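Local coordinates for AP205 bacteriophage COAT protein (Acinetobacter phage ap205, PDB 5FS4), which forms the protein shell of a small single-stranded RNA bacteriophage, probably assembling from dimers in which two subunits share one continuous beta sheet, at residues B[48-59]-B[76-87]; B[98-109]-B[123-131]. The protein carries 2 engineered substitutions. All coordinates share one frame; numbering follows the deposited sequence.

Interaction 1. Residues B[48-59]-B[76-87]; sequences NVSGQYVSVYKR and NENQSIRTVISG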
loop_
_atom_site.group_PDB
_atom_site.type_symbol
_atom_site.label_atom_id
_atom_site.label_comp_id
_atom_site.label_asym_id
_atom_site.label_seq_id
_atom_site.Cartn_x
_atom_site.Cartn_y
_atom_site.Cartn_z
ATOM N N ASN B 48 13.670 7.366 14.864
ATOM C CA ASN B 48 12.993 7.096 13.595
ATOM C C ASN B 48 12.454 5.666 13.596
ATOM O O ASN B 48 13.102 4.720 14.142
ATOM C CB ASN B 48 13.874 7.277 12.366
ATOM C CG ASN B 48 13.051 7.316 11.084
ATOM O OD1 ASN B 48 12.341 8.323 10.797
ATOM N ND2 ASN B 48 13.058 6.213 10.336
ATOM N N VAL B 49 11.292 5.484 12.987
ATOM C CA VAL B 49 10.792 4.153 12.810
ATOM C C VAL B 49 10.519 3.965 11.336
ATOM O O VAL B 49 9.847 4.787 10.732
ATOM C CB VAL B 49 9.514 3.917 13.638
ATOM C CG1 VAL B 49 8.990 2.500 13.393
ATOM C CG2 VAL B 49 9.744 4.126 15.135
ATOM N N SER B 50 11.022 2.879 10.750
ATOM C CA SER B 50 10.663 2.491 9.405
ATOM C C SER B 50 9.985 1.134 9.509
ATOM O O SER B 50 10.583 0.132 10.069
ATOM C CB SER B 50 11.934 2.380 8.557
ATOM O OG SER B 50 11.634 2.072 7.219
ATOM N N GLY B 51 8.726 1.097 9.084
ATOM C CA GLY B 51 7.958 -0.138 9.037
ATOM C C GLY B 51 7.625 -0.558 7.638
ATOM O O GLY B 51 7.109 0.223 6.852
ATOM N N GLN B 52 7.859 -1.830 7.340
ATOM C CA GLN B 52 7.680 -2.351 5.965
ATOM C C GLN B 52 6.617 -3.385 6.075
ATOM O O GLN B 52 6.803 -4.335 6.832
ATOM C CB GLN B 52 8.934 -3.030 5.457
ATOM C CG GLN B 52 8.828 -3.476 4.017
ATOM C CD GLN B 52 9.960 -4.366 3.597
ATOM O OE1 GLN B 52 10.877 -3.928 2.927
ATOM N NE2 GLN B 52 9.908 -5.637 4.030
ATOM N N TYR B 53 5.556 -3.226 5.297
ATOM C CA TYR B 53 4.358 -4.093 5.347
ATOM C C TYR B 53 4.162 -4.681 3.964
ATOM O O TYR B 53 4.022 -3.940 3.016
ATOM C CB TYR B 53 3.128 -3.268 5.740
ATOM C CG TYR B 53 3.280 -2.538 7.022
ATOM C CD1 TYR B 53 2.958 -3.178 8.230
ATOM C CD2 TYR B 53 3.813 -1.248 7.082
ATOM C CE1 TYR B 53 3.135 -2.524 9.454
ATOM C CE2 TYR B 53 4.052 -0.613 8.316
ATOM C CZ TYR B 53 3.706 -1.256 9.506
ATOM O OH TYR B 53 3.881 -0.544 10.679
ATOM N N VAL B 54 4.147 -6.001 3.832
ATOM C CA VAL B 54 4.119 -6.677 2.512
ATOM C C VAL B 54 2.994 -7.738 2.430
ATOM O O VAL B 54 2.825 -8.585 3.305
ATOM C CB VAL B 54 5.493 -7.349 2.141
ATOM C CG1 VAL B 54 5.406 -7.929 0.768
ATOM C CG2 VAL B 54 6.643 -6.374 2.211
ATOM N N SER B 55 2.168 -7.623 1.381
ATOM C CA SER B 55 1.024 -8.532 1.186
ATOM C C SER B 55 1.334 -9.316 -0.089
ATOM O O SER B 55 1.802 -8.734 -1.050
ATOM C CB SER B 55 -0.290 -7.779 1.005
ATOM O OG SER B 55 -0.632 -6.992 2.151
ATOM N N VAL B 56 1.105 -10.643 -0.063
ATOM C CA VAL B 56 1.368 -11.521 -1.176
ATOM C C VAL B 56 0.207 -12.478 -1.375
ATOM O O VAL B 56 -0.310 -13.030 -0.435
ATOM C CB VAL B 56 2.676 -12.340 -1.027
ATOM C CG1 VAL B 56 2.853 -13.355 -2.136
ATOM C CG2 VAL B 56 3.885 -11.433 -0.952
ATOM N N TYR B 57 -0.243 -12.529 -2.627
ATOM C CA TYR B 57 -1.246 -13.540 -3.049
ATOM C C TYR B 57 -0.817 -14.147 -4.361
ATOM O O TYR B 57 -0.364 -13.425 -5.288
ATOM C CB TYR B 57 -2.673 -12.903 -3.139
ATOM C CG TYR B 57 -3.852 -13.903 -3.107
ATOM C CD1 TYR B 57 -4.203 -14.650 -4.226
ATOM C CD2 TYR B 57 -4.587 -14.118 -1.920
ATOM C CE1 TYR B 57 -5.241 -15.570 -4.165
ATOM C CE2 TYR B 57 -5.595 -15.033 -1.846
ATOM C CZ TYR B 57 -5.939 -15.747 -2.964
ATOM O OH TYR B 57 -6.951 -16.662 -2.902
ATOM N N LYS B 58 -0.996 -15.463 -4.451
ATOM C CA LYS B 58 -0.790 -16.223 -5.657
ATOM C C LYS B 58 -2.107 -16.431 -6.338
ATOM O O LYS B 58 -2.912 -17.294 -5.964
ATOM C CB LYS B 58 -0.080 -17.544 -5.350
ATOM C CG LYS B 58 1.282 -17.326 -4.672
ATOM C CD LYS B 58 2.193 -16.356 -5.481
ATOM C CE LYS B 58 3.494 -17.007 -5.895
ATOM N NZ LYS B 58 4.355 -17.096 -4.659
ATOM N N ARG B 59 -2.294 -15.652 -7.397
ATOM C CA ARG B 59 -3.568 -15.540 -8.056
ATOM C C ARG B 59 -3.563 -16.194 -9.428
ATOM O O ARG B 59 -2.791 -15.797 -10.287
ATOM C CB ARG B 59 -3.878 -14.045 -8.208
ATOM C CG ARG B 59 -5.256 -13.672 -8.795
ATOM C CD ARG B 59 -6.426 -13.912 -7.870
ATOM N NE ARG B 59 -6.305 -13.174 -6.641
ATOM C CZ ARG B 59 -7.067 -13.351 -5.577
ATOM N NH1 ARG B 59 -8.044 -14.224 -5.599
ATOM N NH2 ARG B 59 -6.824 -12.643 -4.484
ATOM N N ASN B 76 -0.292 -19.552 -11.392
ATOM C CA ASN B 76 -0.504 -18.311 -10.607
ATOM C C ASN B 76 0.512 -17.244 -10.899
ATOM O O ASN B 76 1.685 -17.507 -11.102
ATOM C CB ASN B 76 -0.483 -18.568 -9.106
ATOM C CG ASN B 76 -1.513 -19.593 -8.674
ATOM O OD1 ASN B 76 -2.631 -19.580 -9.119
ATOM N ND2 ASN B 76 -1.138 -20.444 -7.757
ATOM N N GLU B 77 0.019 -16.025 -10.842
ATOM C CA GLU B 77 0.823 -14.826 -10.756
ATOM C C GLU B 77 1.031 -14.467 -9.336
ATOM O O GLU B 77 0.384 -14.982 -8.455
ATOM C CB GLU B 77 0.139 -13.644 -11.499
ATOM C CG GLU B 77 -1.154 -13.079 -10.893
ATOM C CD GLU B 77 -1.447 -11.661 -11.373
ATOM O OE1 GLU B 77 -0.487 -10.891 -11.614
ATOM O OE2 GLU B 77 -2.660 -11.301 -11.497
ATOM N N ASN B 78 1.968 -13.563 -9.118
ATOM C CA ASN B 78 2.210 -13.027 -7.802
ATOM C C ASN B 78 1.635 -11.587 -7.715
ATOM O O ASN B 78 2.080 -10.715 -8.417
ATOM C CB ASN B 78 3.718 -13.085 -7.504
ATOM C CG ASN B 78 4.056 -12.546 -6.145
ATOM O OD1 ASN B 78 3.430 -11.564 -5.676
ATOM N ND2 ASN B 78 4.930 -13.229 -5.438
ATOM N N GLN B 79 0.592 -11.411 -6.911
ATOM C CA GLN B 79 0.027 -10.112 -6.590
ATOM C C GLN B 79 0.722 -9.640 -5.331
ATOM O O GLN B 79 0.518 -10.233 -4.273
ATOM C CB GLN B 79 -1.489 -10.238 -6.332
ATOM C CG GLN B 79 -2.303 -10.487 -7.612
ATOM C CD GLN B 79 -3.787 -10.539 -7.380
ATOM O OE1 GLN B 79 -4.258 -11.134 -6.384
ATOM N NE2 GLN B 79 -4.557 -9.975 -8.328
ATOM N N SER B 80 1.506 -8.544 -5.431
ATOM C CA SER B 80 2.267 -8.044 -4.255
ATOM C C SER B 80 1.978 -6.598 -3.997
ATOM O O SER B 80 1.885 -5.823 -4.948
ATOM C CB SER B 80 3.777 -8.221 -4.383
ATOM O OG SER B 80 4.127 -9.593 -4.138
ATOM N N ILE B 81 1.814 -6.276 -2.715
ATOM C CA ILE B 81 1.676 -4.897 -2.254
ATOM C C ILE B 81 2.609 -4.653 -1.099
ATOM O O ILE B 81 2.532 -5.373 -0.083
ATOM C CB ILE B 81 0.210 -4.520 -1.884
ATOM C CG1 ILE B 81 -0.749 -4.862 -3.050
ATOM C CG2 ILE B 81 0.194 -3.049 -1.460
ATOM C CD1 ILE B 81 -2.196 -4.489 -2.813
ATOM N N ARG B 82 3.460 -3.626 -1.234
ATOM C CA ARG B 82 4.417 -3.274 -0.197
ATOM C C ARG B 82 4.185 -1.825 0.239
ATOM O O ARG B 82 4.165 -0.950 -0.583
ATOM C CB ARG B 82 5.877 -3.445 -0.699
ATOM C CG ARG B 82 6.859 -3.033 0.375
ATOM C CD ARG B 82 8.276 -3.172 -0.047
ATOM N NE ARG B 82 8.581 -2.246 -1.124
ATOM C CZ ARG B 82 9.400 -2.521 -2.149
ATOM N NH1 ARG B 82 9.956 -3.726 -2.327
ATOM N NH2 ARG B 82 9.626 -1.590 -3.042
ATOM N N THR B 83 4.104 -1.577 1.532
ATOM C CA THR B 83 4.078 -0.168 2.006
ATOM C C THR B 83 5.185 -0.009 2.995
ATOM O O THR B 83 5.468 -0.932 3.841
ATOM C CB THR B 83 2.737 0.233 2.692
ATOM O OG1 THR B 83 1.660 0.125 1.775
ATOM C CG2 THR B 83 2.748 1.703 3.344
ATOM N N VAL B 84 5.877 1.125 2.913
ATOM C CA VAL B 84 6.939 1.395 3.867
ATOM C C VAL B 84 6.641 2.762 4.450
ATOM O O VAL B 84 6.508 3.737 3.667
ATOM C CB VAL B 84 8.378 1.465 3.278
ATOM C CG1 VAL B 84 9.364 1.756 4.426
ATOM C CG2 VAL B 84 8.723 0.158 2.616
ATOM N N ILE B 85 6.430 2.791 5.772
ATOM C CA ILE B 85 6.146 4.019 6.481
ATOM C C ILE B 85 7.348 4.428 7.310
ATOM O O ILE B 85 7.822 3.633 8.159
ATOM C CB ILE B 85 4.980 3.811 7.409
ATOM C CG1 ILE B 85 3.733 3.408 6.592
ATOM C CG2 ILE B 85 4.745 5.041 8.258
ATOM C CD1 ILE B 85 2.496 3.161 7.419
ATOM N N SER B 86 7.867 5.646 7.076
ATOM C CA SER B 86 9.125 6.090 7.742
ATOM C C SER B 86 8.843 7.432 8.409
ATOM O O SER B 86 8.468 8.356 7.725
ATOM C CB SER B 86 10.277 6.225 6.736
ATOM O OG SER B 86 11.515 6.567 7.383
ATOM N N GLY B 87 8.999 7.523 9.736
ATOM C CA GLY B 87 8.894 8.832 10.445
ATOM C C GLY B 87 9.227 8.648 11.918
ATOM O O GLY B 87 9.207 7.580 12.418
HETATM O O HOH W 1 12.053 9.143 7.943
HETATM O O HOH W 2 6.288 -15.515 -6.765
#
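A two-stranded antiparallel unit of the coat-protein sheet pairs Val49 with Gly87 at one end and Arg59 with Glu77 at the other, the short strand axes approaching to 4.4 Å. The register is unbroken: each of the six hydrogen-bonded pairs, Val49–Gly87, Gly51–Ile85, Tyr53–Thr83, Ser55–Ile81, Tyr57–Gln79 and Arg59–Glu77, exchanges two backbone bonds, as in Tyr53 N to Thr83 O at 2.7 Å. The CA-H groups of residues in the non-hydrogen-bonded pairs point at carbonyl oxygens of neighbouring hydrogen-bonded pairs, for instance Val84 CA at Gly51 O, 3.2 Å away.

The face bearing Tyr53, Tyr57 and Arg59 carries a side-chain hydrogen bond between Arg59 and Gln79. Arg59 NE gives a nearly straight bond (177°) to Gln79 OE1 at 2.9 Å; the oxygen lies in the guanidinium plane, whereas the donor stands well above the plane of the amide carbonyl, and the two flat groups are steeply inclined, 65° apart. Bends at chi2 and chi3 fold Arg59 back until NH2 sits over the face of the Tyr57 ring. The same guanidinium makes a salt bridge to Glu98 of the second subunit, and Tyr57 OH bonds Asp130 of that chain.

This is the dimer-forming sheet of the levivirus coat-protein family: strand 76-88, outermost within its own chain, pairs antiparallel with a strand of the second subunit. Farther along this face, the Ile85 CD1 methyl approaches Tyr53 CE2 at 4.2 Å.

On the other face, Val54 CG2 lies alongside the Arg82 stem, 3.8 Å from its CG. Asn48 ND2 reaches Ser86 OG only through a weak bond of 3.4 Å, reinforced by a water that accepts from Ser86 OG and donates to Asn48 OD1.

Interaction 2. Residues B[98-109]-B[123-131]; sequences EWETHKRNVDTL and TAAIVSSDT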
loop_
_atom_site.group_PDB
_atom_site.type_symbol
_atom_site.label_atom_id
_atom_site.label_comp_id
_atom_site.label_asym_id
_atom_site.label_seq_id
_atom_site.Cartn_x
_atom_site.Cartn_y
_atom_site.Cartn_z
ATOM N N GLU B 98 -0.975 11.338 7.781
ATOM C CA GLU B 98 -0.351 11.133 6.477
ATOM C C GLU B 98 -0.741 9.765 5.873
ATOM O O GLU B 98 -1.004 9.641 4.668
ATOM C CB GLU B 98 1.183 11.219 6.577
ATOM C CG GLU B 98 1.719 12.620 6.816
ATOM C CD GLU B 98 1.209 13.605 5.768
ATOM O OE1 GLU B 98 1.330 13.331 4.595
ATOM O OE2 GLU B 98 0.687 14.687 6.117
ATOM N N TRP B 99 -0.763 8.737 6.709
ATOM C CA TRP B 99 -1.275 7.423 6.269
ATOM C C TRP B 99 -2.721 7.536 5.816
ATOM O O TRP B 99 -3.065 7.021 4.746
ATOM C CB TRP B 99 -1.073 6.357 7.382
ATOM C CG TRP B 99 -1.694 5.001 7.103
ATOM C CD1 TRP B 99 -2.608 4.373 7.909
ATOM C CD2 TRP B 99 -1.449 4.087 6.002
ATOM N NE1 TRP B 99 -2.936 3.151 7.385
ATOM C CE2 TRP B 99 -2.285 2.970 6.199
ATOM C CE3 TRP B 99 -0.681 4.142 4.825
ATOM C CZ2 TRP B 99 -2.308 1.859 5.293
ATOM C CZ3 TRP B 99 -0.717 3.092 3.955
ATOM C CH2 TRP B 99 -1.512 1.947 4.200
ATOM N N GLU B 100 -3.605 8.222 6.563
ATOM C CA GLU B 100 -5.017 8.333 6.055
ATOM C C GLU B 100 -5.059 9.018 4.674
ATOM O O GLU B 100 -5.775 8.578 3.716
ATOM C CB GLU B 100 -5.978 8.986 7.092
ATOM C CG GLU B 100 -6.054 8.236 8.432
ATOM C CD GLU B 100 -6.437 6.775 8.269
ATOM O OE1 GLU B 100 -7.434 6.562 7.534
ATOM O OE2 GLU B 100 -5.780 5.860 8.838
ATOM N N THR B 101 -4.234 10.040 4.545
ATOM C CA THR B 101 -4.238 10.836 3.300
ATOM C C THR B 101 -3.643 10.081 2.136
ATOM O O THR B 101 -4.155 10.163 1.014
ATOM C CB THR B 101 -3.536 12.181 3.508
ATOM O OG1 THR B 101 -4.213 12.886 4.574
ATOM C CG2 THR B 101 -3.574 13.029 2.277
ATOM N N HIS B 102 -2.556 9.374 2.423
ATOM C CA HIS B 102 -1.911 8.547 1.394
ATOM C C HIS B 102 -2.876 7.477 0.834
ATOM O O HIS B 102 -2.894 7.224 -0.367
ATOM C CB HIS B 102 -0.604 7.968 2.014
ATOM C CG HIS B 102 0.050 6.898 1.186
ATOM N ND1 HIS B 102 1.104 7.170 0.329
ATOM C CD2 HIS B 102 -0.147 5.565 1.124
ATOM C CE1 HIS B 102 1.555 6.040 -0.182
ATOM N NE2 HIS B 102 0.774 5.059 0.237
ATOM N N LYS B 103 -3.626 6.820 1.720
ATOM C CA LYS B 103 -4.613 5.822 1.345
ATOM C C LYS B 103 -5.648 6.471 0.394
ATOM O O LYS B 103 -5.950 5.914 -0.643
ATOM C CB LYS B 103 -5.303 5.215 2.561
ATOM C CG LYS B 103 -4.475 4.199 3.352
ATOM C CD LYS B 103 -5.339 3.508 4.414
ATOM C CE LYS B 103 -5.571 4.452 5.584
ATOM N NZ LYS B 103 -6.518 3.940 6.624
ATOM N N ARG B 104 -6.092 7.678 0.751
ATOM C CA ARG B 104 -7.045 8.409 0.007
ATOM C C ARG B 104 -6.540 8.735 -1.381
ATOM O O ARG B 104 -7.263 8.609 -2.350
ATOM C CB ARG B 104 -7.335 9.702 0.736
ATOM C CG ARG B 104 -8.267 10.588 -0.056
ATOM C CD ARG B 104 -8.778 11.710 0.800
ATOM N NE ARG B 104 -9.527 12.633 -0.034
ATOM C CZ ARG B 104 -10.020 13.775 0.410
ATOM N NH1 ARG B 104 -9.818 14.178 1.660
ATOM N NH2 ARG B 104 -10.693 14.538 -0.432
ATOM N N ASN B 105 -5.286 9.125 -1.471
ATOM C CA ASN B 105 -4.741 9.555 -2.729
ATOM C C ASN B 105 -4.473 8.320 -3.616
ATOM O O ASN B 105 -4.697 8.357 -4.800
ATOM C CB ASN B 105 -3.470 10.349 -2.513
ATOM C CG ASN B 105 -3.738 11.768 -2.053
ATOM O OD1 ASN B 105 -4.750 12.378 -2.407
ATOM N ND2 ASN B 105 -2.816 12.300 -1.336
ATOM N N VAL B 106 -3.993 7.235 -3.029
ATOM C CA VAL B 106 -3.829 6.019 -3.761
ATOM C C VAL B 106 -5.192 5.509 -4.253
ATOM O O VAL B 106 -5.307 5.117 -5.414
ATOM C CB VAL B 106 -3.093 4.910 -2.971
ATOM C CG1 VAL B 106 -3.070 3.645 -3.833
ATOM C CG2 VAL B 106 -1.673 5.331 -2.564
ATOM N N ASP B 107 -6.214 5.527 -3.400
ATOM C CA ASP B 107 -7.578 5.113 -3.794
ATOM C C ASP B 107 -8.035 5.884 -5.022
ATOM O O ASP B 107 -8.551 5.308 -5.943
ATOM C CB ASP B 107 -8.626 5.330 -2.662
ATOM C CG ASP B 107 -8.458 4.393 -1.499
ATOM O OD1 ASP B 107 -7.752 3.357 -1.653
ATOM O OD2 ASP B 107 -9.003 4.727 -0.399
ATOM N N THR B 108 -7.826 7.187 -5.019
ATOM C CA THR B 108 -8.269 8.036 -6.181
ATOM C C THR B 108 -7.731 7.539 -7.509
ATOM O O THR B 108 -8.470 7.487 -8.483
ATOM C CB THR B 108 -7.953 9.532 -5.910
ATOM O OG1 THR B 108 -8.723 10.023 -4.791
ATOM C CG2 THR B 108 -8.237 10.380 -7.100
ATOM N N LEU B 109 -6.453 7.149 -7.547
ATOM C CA LEU B 109 -5.791 6.720 -8.757
ATOM C C LEU B 109 -5.992 5.234 -9.033
ATOM O O LEU B 109 -6.304 4.856 -10.156
ATOM C CB LEU B 109 -4.326 7.009 -8.718
ATOM C CG LEU B 109 -3.865 8.444 -8.589
ATOM C CD1 LEU B 109 -2.342 8.517 -8.600
ATOM C CD2 LEU B 109 -4.418 9.331 -9.686
ATOM N N THR B 123 -5.938 14.931 -14.043
ATOM C CA THR B 123 -6.931 15.771 -13.381
ATOM C C THR B 123 -7.409 15.191 -12.041
ATOM O O THR B 123 -8.299 15.756 -11.464
ATOM C CB THR B 123 -8.168 15.978 -14.283
ATOM O OG1 THR B 123 -8.960 14.779 -14.328
ATOM C CG2 THR B 123 -7.723 16.425 -15.716
ATOM N N ALA B 124 -6.873 14.036 -11.603
ATOM C CA ALA B 124 -7.235 13.421 -10.343
ATOM C C ALA B 124 -7.121 14.419 -9.168
ATOM O O ALA B 124 -6.173 15.217 -9.096
ATOM C CB ALA B 124 -6.381 12.181 -10.110
ATOM N N ALA B 125 -8.107 14.359 -8.272
ATOM C CA ALA B 125 -8.223 15.266 -7.138
ATOM C C ALA B 125 -7.338 14.708 -5.983
ATOM O O ALA B 125 -7.801 13.976 -5.116
ATOM C CB ALA B 125 -9.691 15.336 -6.692
ATOM N N ILE B 126 -6.080 15.081 -5.999
ATOM C CA ILE B 126 -5.113 14.721 -4.956
ATOM C C ILE B 126 -5.027 15.840 -3.894
ATOM O O ILE B 126 -5.077 17.043 -4.229
ATOM C CB ILE B 126 -3.720 14.506 -5.597
ATOM C CG1 ILE B 126 -3.743 13.384 -6.652
ATOM C CG2 ILE B 126 -2.613 14.247 -4.554
ATOM C CD1 ILE B 126 -4.285 12.027 -6.175
ATOM N N VAL B 127 -4.931 15.430 -2.617
ATOM C CA VAL B 127 -5.002 16.346 -1.519
ATOM C C VAL B 127 -3.919 16.126 -0.481
ATOM O O VAL B 127 -3.425 15.014 -0.340
ATOM C CB VAL B 127 -6.378 16.263 -0.822
ATOM C CG1 VAL B 127 -7.488 16.586 -1.821
ATOM C CG2 VAL B 127 -6.613 14.912 -0.149
ATOM N N SER B 128 -3.582 17.199 0.238
ATOM C CA SER B 128 -2.706 17.121 1.397
ATOM C C SER B 128 -3.479 16.711 2.610
ATOM O O SER B 128 -4.676 16.768 2.632
ATOM C CB SER B 128 -2.057 18.487 1.629
ATOM O OG SER B 128 -1.267 18.536 2.829
ATOM N N SER B 129 -2.767 16.293 3.642
ATOM C CA SER B 129 -3.361 16.006 4.949
ATOM C C SER B 129 -3.722 17.330 5.668
ATOM O O SER B 129 -4.501 17.330 6.642
ATOM C CB SER B 129 -2.379 15.241 5.778
ATOM O OG SER B 129 -1.173 15.993 5.902
ATOM N N ASP B 130 -3.096 18.428 5.239
ATOM C CA ASP B 130 -3.431 19.743 5.788
ATOM C C ASP B 130 -4.798 20.158 5.306
ATOM O O ASP B 130 -5.266 19.787 4.223
ATOM C CB ASP B 130 -2.394 20.814 5.390
ATOM C CG ASP B 130 -1.096 20.695 6.136
ATOM O OD1 ASP B 130 -1.059 20.210 7.285
ATOM O OD2 ASP B 130 -0.100 21.196 5.587
ATOM N N THR B 131 -5.446 20.955 6.123
ATOM C CA THR B 131 -6.782 21.442 5.775
ATOM C C THR B 131 -6.740 22.948 5.505
ATOM O O THR B 131 -5.724 23.615 5.715
ATOM C CB THR B 131 -7.806 21.045 6.852
ATOM O OG1 THR B 131 -7.289 21.334 8.161
ATOM C CG2 THR B 131 -8.087 19.535 6.753
HETATM O O HOH W 3 0.119 15.160 3.012
HETATM O O HOH W 4 -7.276 11.922 -3.398
#
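The irregular segment 123-131 runs beside helix 98-109 in the opposite sense, with CA atoms closest at Thr101–Ser129 (5.5 Å) and Asn105–Ile126 (5.6 Å). Asn105 joins the two backbones by a paired amide contact with one residue: Val127 N donates to Asn105 OD1 at 3.1 Å, while Asn105 ND2 donates to Val127 O at 3.0 Å. Both bonds are nearly straight (168° and 169°), and the second lies in the carbonyl plane as well as in the plane of the asparagine amide; together the two bonds fix the rotation of that amide. A buried polar side chain thus satisfies both backbone groups of Val127. A water lies within hydrogen-bonding distance of Asn105 OD1, Thr108 OG1 and Ala125 O.

The Val127 CG2 methyl sits over the centre of one face of the Arg104 guanidinium, 3.6 Å from CZ. Arg104 gets there on an extended chain, with CG anti to the backbone N (chi1 176°). At the C-terminal end of the helix segment, Leu109 CD2 presses tightly on Ala124 CB at 3.5 Å; near its other end, Thr101 CG2 lies against Val127 O.

Ser128 OG accepts from Asp130 N, an ST turn at the corner at Ser129 and Asp130, where segment 123-131 turns away from the helix. Val127 and Thr131 pair antiparallel with a strand of the second subunit, so this is a C-terminal arm packed along a helix at the coat-protein dimer interface.

Interaction 1 closes before interaction 2 opens along the chain, and strand 76-88 is followed, after a short connection, by helix 92-111. Their centres are about 19 Å apart, yet they meet at the Trp99 ring: Thr83 CG2 lies 3.8 Å from Trp99 CZ3 and Ile85 CD1 4.2 Å from Trp99 CE3, so the helix packs on the sheet within one subunit. A second connection runs between subunits. Ser55 and Thr83 of interaction 1 bond the two ring nitrogens of His102 of the second subunit; Glu98 and Asp130 of that copy likewise belong to its interaction 2. The two contacts are thereby interlocked across the dimer.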